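Local coordinates for protein RNA-dependent RNA polymerase (Taggert virus, PDB 6DX3) that carries an OTU-type cysteine protease domain, a viral deubiquitinase that probably strips ubiquitin from host proteins, at residues D74-E77 with E78-T81; V130-Y133 with G134-P137. One frame throughout, in Å; residues are numbered along the deposited sequence.

Contact 1 of 2, residues D74-E77 with E78-T81; sequences DTTE and ETKT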
loop_
_atom_site.group_PDB
_atom_site.type_symbol
_atom_site.label_atom_id
_atom_site.label_comp_id
_atom_site.label_asym_id
_atom_site.label_seq_id
_atom_site.Cartn_x
_atom_site.Cartn_y
_atom_site.Cartn_z
ATOM N N ASP A 74 -10.889 -14.524 -7.340
ATOM C CA ASP A 74 -12.312 -14.703 -7.604
ATOM C C ASP A 74 -13.208 -14.089 -6.538
ATOM O O ASP A 74 -14.430 -14.098 -6.708
ATOM C CB ASP A 74 -12.639 -16.192 -7.737
ATOM C CG ASP A 74 -11.849 -16.866 -8.836
ATOM O OD1 ASP A 74 -11.662 -16.240 -9.901
ATOM O OD2 ASP A 74 -11.414 -18.017 -8.631
ATOM N N THR A 75 -12.644 -13.578 -5.445
ATOM C CA THR A 75 -13.429 -12.977 -4.374
ATOM C C THR A 75 -13.012 -11.541 -4.080
ATOM O O THR A 75 -13.427 -10.985 -3.056
ATOM C CB THR A 75 -13.319 -13.810 -3.093
ATOM O OG1 THR A 75 -11.957 -13.819 -2.646
ATOM C CG2 THR A 75 -13.785 -15.245 -3.331
ATOM N N THR A 76 -12.194 -10.931 -4.937
ATOM C CA THR A 76 -11.712 -9.570 -4.735
ATOM C C THR A 76 -12.411 -8.673 -5.751
ATOM O O THR A 76 -12.136 -8.762 -6.954
ATOM C CB THR A 76 -10.192 -9.499 -4.871
ATOM O OG1 THR A 76 -9.586 -10.433 -3.964
ATOM C CG2 THR A 76 -9.686 -8.097 -4.549
ATOM N N GLU A 77 -13.312 -7.812 -5.265
ATOM C CA GLU A 77 -14.119 -6.995 -6.169
ATOM C C GLU A 77 -13.270 -6.009 -6.959
ATOM O O GLU A 77 -13.633 -5.645 -8.082
ATOM C CB GLU A 77 -15.202 -6.242 -5.391
ATOM C CG GLU A 77 -16.154 -7.140 -4.623
ATOM C CD GLU A 77 -16.874 -8.130 -5.518
ATOM O OE1 GLU A 77 -17.521 -7.699 -6.496
ATOM O OE2 GLU A 77 -16.782 -9.348 -5.253
ATOM N N GLU A 78 -12.148 -5.560 -6.394
ATOM C CA GLU A 78 -11.306 -4.596 -7.093
ATOM C C GLU A 78 -10.789 -5.137 -8.421
ATOM O O GLU A 78 -10.470 -4.348 -9.318
ATOM C CB GLU A 78 -10.136 -4.169 -6.197
ATOM C CG GLU A 78 -9.248 -3.104 -6.824
ATOM C CD GLU A 78 -8.482 -2.277 -5.809
ATOM O OE1 GLU A 78 -7.957 -1.219 -6.207
ATOM O OE2 GLU A 78 -8.401 -2.676 -4.627
ATOM N N THR A 79 -10.724 -6.461 -8.587
ATOM C CA THR A 79 -10.272 -7.009 -9.860
ATOM C C THR A 79 -11.238 -6.711 -11.000
ATOM O O THR A 79 -10.824 -6.731 -12.164
ATOM C CB THR A 79 -10.068 -8.523 -9.760
ATOM O OG1 THR A 79 -11.340 -9.175 -9.693
ATOM C CG2 THR A 79 -9.239 -8.887 -8.530
ATOM N N LYS A 80 -12.502 -6.413 -10.700
ATOM C CA LYS A 80 -13.516 -6.360 -11.748
ATOM C C LYS A 80 -13.382 -5.135 -12.646
ATOM O O LYS A 80 -13.973 -5.115 -13.732
ATOM C CB LYS A 80 -14.910 -6.414 -11.123
ATOM C CG LYS A 80 -15.288 -7.798 -10.601
ATOM C CD LYS A 80 -16.489 -7.731 -9.674
ATOM C CE LYS A 80 -17.053 -9.114 -9.389
ATOM N NZ LYS A 80 -18.142 -9.070 -8.369
ATOM N N THR A 81 -12.614 -4.125 -12.239
ATOM C CA THR A 81 -12.411 -2.934 -13.053
ATOM C C THR A 81 -11.003 -2.865 -13.643
ATOM O O THR A 81 -10.544 -1.781 -14.018
ATOM C CB THR A 81 -12.707 -1.674 -12.238
ATOM O OG1 THR A 81 -12.033 -1.747 -10.979
ATOM C CG2 THR A 81 -14.204 -1.538 -11.997
HETATM O O HOH W 1 -13.871 -3.124 -9.053
#

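Contact 2 of 2, residues V130-Y133 with G134-P137; sequences VVRY and GEDP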
loop_
_atom_site.group_PDB
_atom_site.type_symbol
_atom_site.label_atom_id
_atom_site.label_comp_id
_atom_site.label_asym_id
_atom_site.label_seq_id
_atom_site.Cartn_x
_atom_site.Cartn_y
_atom_site.Cartn_z
ATOM N N VAL A 130 -7.525 9.294 1.398
ATOM C CA VAL A 130 -6.845 8.097 1.875
ATOM C C VAL A 130 -7.772 6.905 1.674
ATOM O O VAL A 130 -8.995 7.028 1.802
ATOM C CB VAL A 130 -6.426 8.245 3.358
ATOM C CG1 VAL A 130 -7.646 8.461 4.248
ATOM C CG2 VAL A 130 -5.618 7.040 3.825
ATOM N N VAL A 131 -7.194 5.757 1.324
ATOM C CA VAL A 131 -7.940 4.508 1.248
ATOM C C VAL A 131 -7.326 3.523 2.231
ATOM O O VAL A 131 -6.116 3.539 2.486
ATOM C CB VAL A 131 -7.975 3.915 -0.180
ATOM C CG1 VAL A 131 -8.561 4.924 -1.163
ATOM C CG2 VAL A 131 -6.593 3.474 -0.617
ATOM N N ARG A 132 -8.173 2.667 2.797
ATOM C CA ARG A 132 -7.752 1.722 3.822
ATOM C C ARG A 132 -8.170 0.321 3.414
ATOM O O ARG A 132 -9.357 0.061 3.193
ATOM C CB ARG A 132 -8.347 2.076 5.188
ATOM C CG ARG A 132 -7.847 1.178 6.316
ATOM C CD ARG A 132 -8.517 1.509 7.635
ATOM N NE ARG A 132 -9.883 1.005 7.689
ATOM C CZ ARG A 132 -10.831 1.506 8.472
ATOM N NH1 ARG A 132 -10.560 2.528 9.271
ATOM N NH2 ARG A 132 -12.050 0.985 8.455
ATOM N N TYR A 133 -7.192 -0.574 3.312
ATOM C CA TYR A 133 -7.433 -2.004 3.140
ATOM C C TYR A 133 -7.262 -2.643 4.513
ATOM O O TYR A 133 -6.141 -2.897 4.953
ATOM C CB TYR A 133 -6.475 -2.598 2.112
ATOM C CG TYR A 133 -6.699 -2.079 0.710
ATOM C CD1 TYR A 133 -7.608 -2.693 -0.141
ATOM C CD2 TYR A 133 -6.004 -0.973 0.238
ATOM C CE1 TYR A 133 -7.817 -2.223 -1.422
ATOM C CE2 TYR A 133 -6.210 -0.493 -1.040
ATOM C CZ TYR A 133 -7.115 -1.124 -1.868
ATOM O OH TYR A 133 -7.324 -0.653 -3.147
ATOM N N GLY A 134 -8.372 -2.885 5.195
ATOM C CA GLY A 134 -8.366 -3.412 6.545
ATOM C C GLY A 134 -9.146 -2.522 7.494
ATOM O O GLY A 134 -9.732 -1.512 7.110
ATOM N N GLU A 135 -9.131 -2.922 8.767
ATOM C CA GLU A 135 -9.901 -2.248 9.802
ATOM C C GLU A 135 -9.059 -1.626 10.906
ATOM O O GLU A 135 -9.596 -0.843 11.697
ATOM C CB GLU A 135 -10.897 -3.224 10.452
ATOM C CG GLU A 135 -11.687 -4.065 9.469
ATOM C CD GLU A 135 -12.793 -3.282 8.801
ATOM O OE1 GLU A 135 -13.141 -2.197 9.311
ATOM O OE2 GLU A 135 -13.318 -3.750 7.768
ATOM N N ASP A 136 -7.769 -1.942 10.985
ATOM C CA ASP A 136 -6.981 -1.563 12.146
ATOM C C ASP A 136 -6.799 -0.048 12.219
ATOM O O ASP A 136 -6.845 0.645 11.197
ATOM C CB ASP A 136 -5.618 -2.246 12.110
ATOM C CG ASP A 136 -5.705 -3.730 12.393
ATOM O OD1 ASP A 136 -6.668 -4.148 13.069
ATOM O OD2 ASP A 136 -4.809 -4.476 11.946
ATOM N N PRO A 137 -6.605 0.494 13.421
ATOM C CA PRO A 137 -6.290 1.919 13.547
ATOM C C PRO A 137 -5.023 2.284 12.787
ATOM O O PRO A 137 -4.209 1.432 12.421
ATOM C CB PRO A 137 -6.110 2.111 15.057
ATOM C CG PRO A 137 -6.935 1.030 15.669
ATOM C CD PRO A 137 -6.832 -0.142 14.733
#

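Contact 1 of 2, residues D74-E77 with E78-T81
Above the plane of the Thr76 carbonyl sits the amide N of Thr79, 3.2 Å from Thr76 O, while the Thr79 hydroxyl comes nearly in line with the C=O and Lys80 NZ meets the carboxylate of Glu77 at its OE1 end. The Thr76 carbonyl oxygen thus takes two hydrogen bonds. OG1 of Thr79 points at Thr76 O end-on, 2.9 Å away with a C=O...donor angle of 175°. The hydroxyl is placed there by a chi1 of 73°, which sets OG1 between the backbone N and the carbonyl carbon. The methyl CG2 of Thr79 packs 3.8 Å from CB of Thr76, the two side chains meeting nearly at a right angle. Threonine thus supplies both a donor and a methyl, and both side chains also touch Phe107 of helix 102-112. The Thr76 hydroxyl turns back to Phe72 O and also bonds Gln110.

One residue on, Lys80 N donates to Glu77 O at 3.0 Å, again from above the carbonyl plane, and this i to i+3 pattern is that of a 3-10 turn. A water donates to Glu77 O and accepts from Thr81 OG1. The side chains of Glu77 and Lys80 run alongside each other; Glu77 bends at chi2 (-58°), while Lys80 stays extended beyond CG. The two opposite charges form a salt bridge, though the 2.4 Å between Glu77 OE1 and Lys80 NZ is very short and the exact length is doubtful.

Glu78 leads the other way, its buried carboxylate bonded to Tyr133, Asn106 and Ser102. The chemistry therefore divides: a charge pair on the outer side of the turn, and, on the side facing the protein, a buried acid whose probable negative charge is met by neutral polar groups.

Contact 2 of 2, residues V130-Y133 with G134-P137
Arg132 folds its guanidinium over the loop that follows its own strand and meets Gly134 and Glu135 there. Its CG stands anti to the backbone N and the next torsion is likewise extended, so the chain first runs straight out; a bend at chi3 (76°) then swings the head group round to the glycine carbonyl. NE donates to Gly134 O at 2.6 Å. The bond is short but far from straight, with an angle of 134° at the hydrogen, and the oxygen sits near the guanidinium edge, tilted out of its plane. Over one face of the head group lies the backbone of Glu135, whose O is 4.2 Å above the plane of the Arg132 guanidinium.

Glu135 has a bent chain that carries OE1 to 3.5 Å from Arg132 NH2, a long salt bridge. The two side chains cross steeply, their flat ends inclined to one another instead of pairing as a coplanar fork. OE2 of Glu135 bonds the hydroxyl of Tyr17, and the rings of Tyr17 and Trp9 make cation-pi contacts with Arg132, so the long arginine is held by aromatic, ionic and backbone partners together.

Gly134 suits its place because its phi of 125° would press a side chain against the carbonyl of Tyr133. The Tyr133 ring leads off the opposite way, against Val105 and Ser109 of helix 102-112. Residues 130-133 end strand 126-133, an interior strand of the mixed sheet in the OTU-like cysteine-protease fold, and Gly134 begins the loop that leaves it.

Overall arrangement
From the N terminus, the chain passes through helix 57-72 and reaches contact 1, a tight turn in the loop leading to helix 86-93. It then runs through helix 102-112 and strand 116-121 before contact 2 rounds off strand 126-133 and opens the loop toward strand 142-147. The two contacts lie in series: neither nests in the other and neither crosses it. Although their centres are about 18 Å apart, they touch through Glu78 OE2 and Tyr133 OH, 2.7 Å apart and probably hydrogen-bonded. That link, with helix 102-112 packing against both, ties the helical side of the domain to its central sheet.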